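Cry23AA1 (Bacillus thuringiensis, PDB 4RHZ) probably acts as an aerolysin-type, pore-forming insecticidal toxin, forms a binary complex with Cry37Aa1 and binds a zinc ion. Local coordinates at residues Thr133-Ser137 with Ala151-Gln155. Sequence-based numbering, arbitrary orientation. Where two conformers were deposited one is given.
Sequences TWSDS and AYIIQ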
# COMPACT_ATOMS: atom_id res chain seq x y z
N THR A 133 15.84 9.41 4.40
CA THR A 133 16.02 10.81 4.01
C THR A 133 16.08 10.78 2.51
O THR A 133 17.02 10.21 1.94
CB THR A 133 17.31 11.42 4.62
OG1 THR A 133 17.15 11.48 6.04
CG2 THR A 133 17.53 12.88 4.09
N TRP A 134 15.02 11.30 1.89
CA TRP A 134 14.99 11.53 0.44
C TRP A 134 15.73 12.87 0.17
O TRP A 134 15.58 13.81 0.91
CB TRP A 134 13.53 11.61 -0.07
CG TRP A 134 12.78 10.32 0.14
CD1 TRP A 134 12.27 9.87 1.31
CD2 TRP A 134 12.47 9.32 -0.85
NE1 TRP A 134 11.67 8.63 1.13
CE2 TRP A 134 11.77 8.28 -0.19
CE3 TRP A 134 12.73 9.19 -2.20
CZ2 TRP A 134 11.34 7.11 -0.84
CZ3 TRP A 134 12.30 8.05 -2.86
CH2 TRP A 134 11.62 7.01 -2.16
N SER A 135 16.59 12.91 -0.83
CA SER A 135 17.20 14.17 -1.25
C SER A 135 17.31 14.22 -2.78
O SER A 135 17.76 13.28 -3.41
CB SER A 135 18.55 14.37 -0.54
OG SER A 135 18.35 14.50 0.86
N ASP A 136 16.85 15.29 -3.38
CA ASP A 136 16.84 15.29 -4.81
C ASP A 136 17.15 16.72 -5.26
O ASP A 136 16.83 17.70 -4.55
CB ASP A 136 15.43 14.87 -5.29
CG ASP A 136 15.13 13.35 -5.13
OD1 ASP A 136 14.28 12.98 -4.26
OD2 ASP A 136 15.70 12.54 -5.91
N SER A 137 17.71 16.86 -6.46
CA SER A 137 17.86 18.19 -7.03
C SER A 137 17.98 18.11 -8.50
O SER A 137 18.25 17.05 -9.07
CB SER A 137 19.03 18.95 -6.44
OG SER A 137 20.16 18.25 -6.76
N ALA A 151 7.60 21.59 -7.51
CA ALA A 151 6.93 20.92 -6.34
C ALA A 151 7.60 19.55 -6.10
O ALA A 151 7.81 18.79 -7.02
CB ALA A 151 5.41 20.78 -6.59
N TYR A 152 7.92 19.25 -4.86
CA TYR A 152 8.51 17.94 -4.52
C TYR A 152 7.38 16.97 -4.15
O TYR A 152 6.56 17.24 -3.25
CB TYR A 152 9.46 18.16 -3.32
CG TYR A 152 10.41 17.03 -3.03
CD1 TYR A 152 11.04 16.36 -4.08
CD2 TYR A 152 10.75 16.71 -1.72
CE1 TYR A 152 11.95 15.37 -3.82
CE2 TYR A 152 11.65 15.68 -1.46
CZ TYR A 152 12.24 15.05 -2.48
OH TYR A 152 13.16 14.10 -2.23
N ILE A 153 7.32 15.86 -4.88
CA ILE A 153 6.24 14.89 -4.77
C ILE A 153 6.84 13.58 -4.20
O ILE A 153 7.86 13.09 -4.74
CB ILE A 153 5.65 14.45 -6.16
CG1 ILE A 153 4.81 15.52 -6.92
CG2 ILE A 153 4.72 13.29 -6.00
CD1 ILE A 153 4.49 16.72 -6.16
N ILE A 154 6.23 13.01 -3.15
CA ILE A 154 6.62 11.67 -2.66
C ILE A 154 5.48 10.68 -2.96
O ILE A 154 4.31 10.94 -2.62
CB ILE A 154 7.09 11.72 -1.19
CG1 ILE A 154 8.01 10.54 -0.83
CG2 ILE A 154 5.94 11.82 -0.24
CD1 ILE A 154 7.42 9.21 -1.07
N GLN A 155 5.80 9.62 -3.67
CA GLN A 155 4.84 8.64 -4.03
C GLN A 155 4.83 7.50 -2.96
O GLN A 155 5.77 6.72 -2.88
CB GLN A 155 5.14 8.11 -5.42
CG GLN A 155 4.15 7.16 -5.90
CD GLN A 155 4.33 6.80 -7.33
OE1 GLN A 155 4.70 5.66 -7.66
NE2 GLN A 155 4.08 7.78 -8.22
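Asp136 OD1 is gripped twice in the buried interior of this elongated aerolysin-family β-structure: the Tyr152 hydroxyl donates a hydrogen bond to it, with OH and OD1 2.6 Å apart, and Ser227 OG of strand 211-235 hydrogen-bonds to it as well. The tyrosine bond uses the anti lone pair of OD1, directed away from OD2, and OD1 lies at the edge of the phenol ring, in its plane. Carboxylate and ring planes are turned 61° to each other, and the Asp136 side chain runs nearly perpendicular to that of Tyr152. OD2 is hydrogen-bonded to Ser253 OG, which with the first two bonds fixes the rotation of the group and probably stabilises its charged form away from solvent.

The two segments are not hydrogen-bonded neighbours. Their axes stay 9.8 Å apart at closest approach and run roughly antiparallel, and the contact between them is made almost entirely by side chains. Strand 126-142 pairs with strand 67-90, whereas Tyr152 makes its backbone bonds to Leu54 and Thr55 on strand 50-61. Tyr152 spans the gap because its CG stands anti to the backbone N (chi1 -166°), which carries the ring across to strand 126-142, where it also stacks with Phe73 of the neighbouring strand 67-90.

Beyond the carboxylate, the same hydroxyl packs against the tryptophan side chain, Tyr152 OH lying 3.3 Å from Trp134 CB. The Trp134 side chain also comes within about 4 Å of that of the zinc ligand His132, placing this packing next to the metal site formed by His79, Glu130 and His132. Over one face of the Trp134 indole, in the conformer given here, Ile154 CG1 lies 4.4 Å from Trp134 CE2, a loose apolar contact.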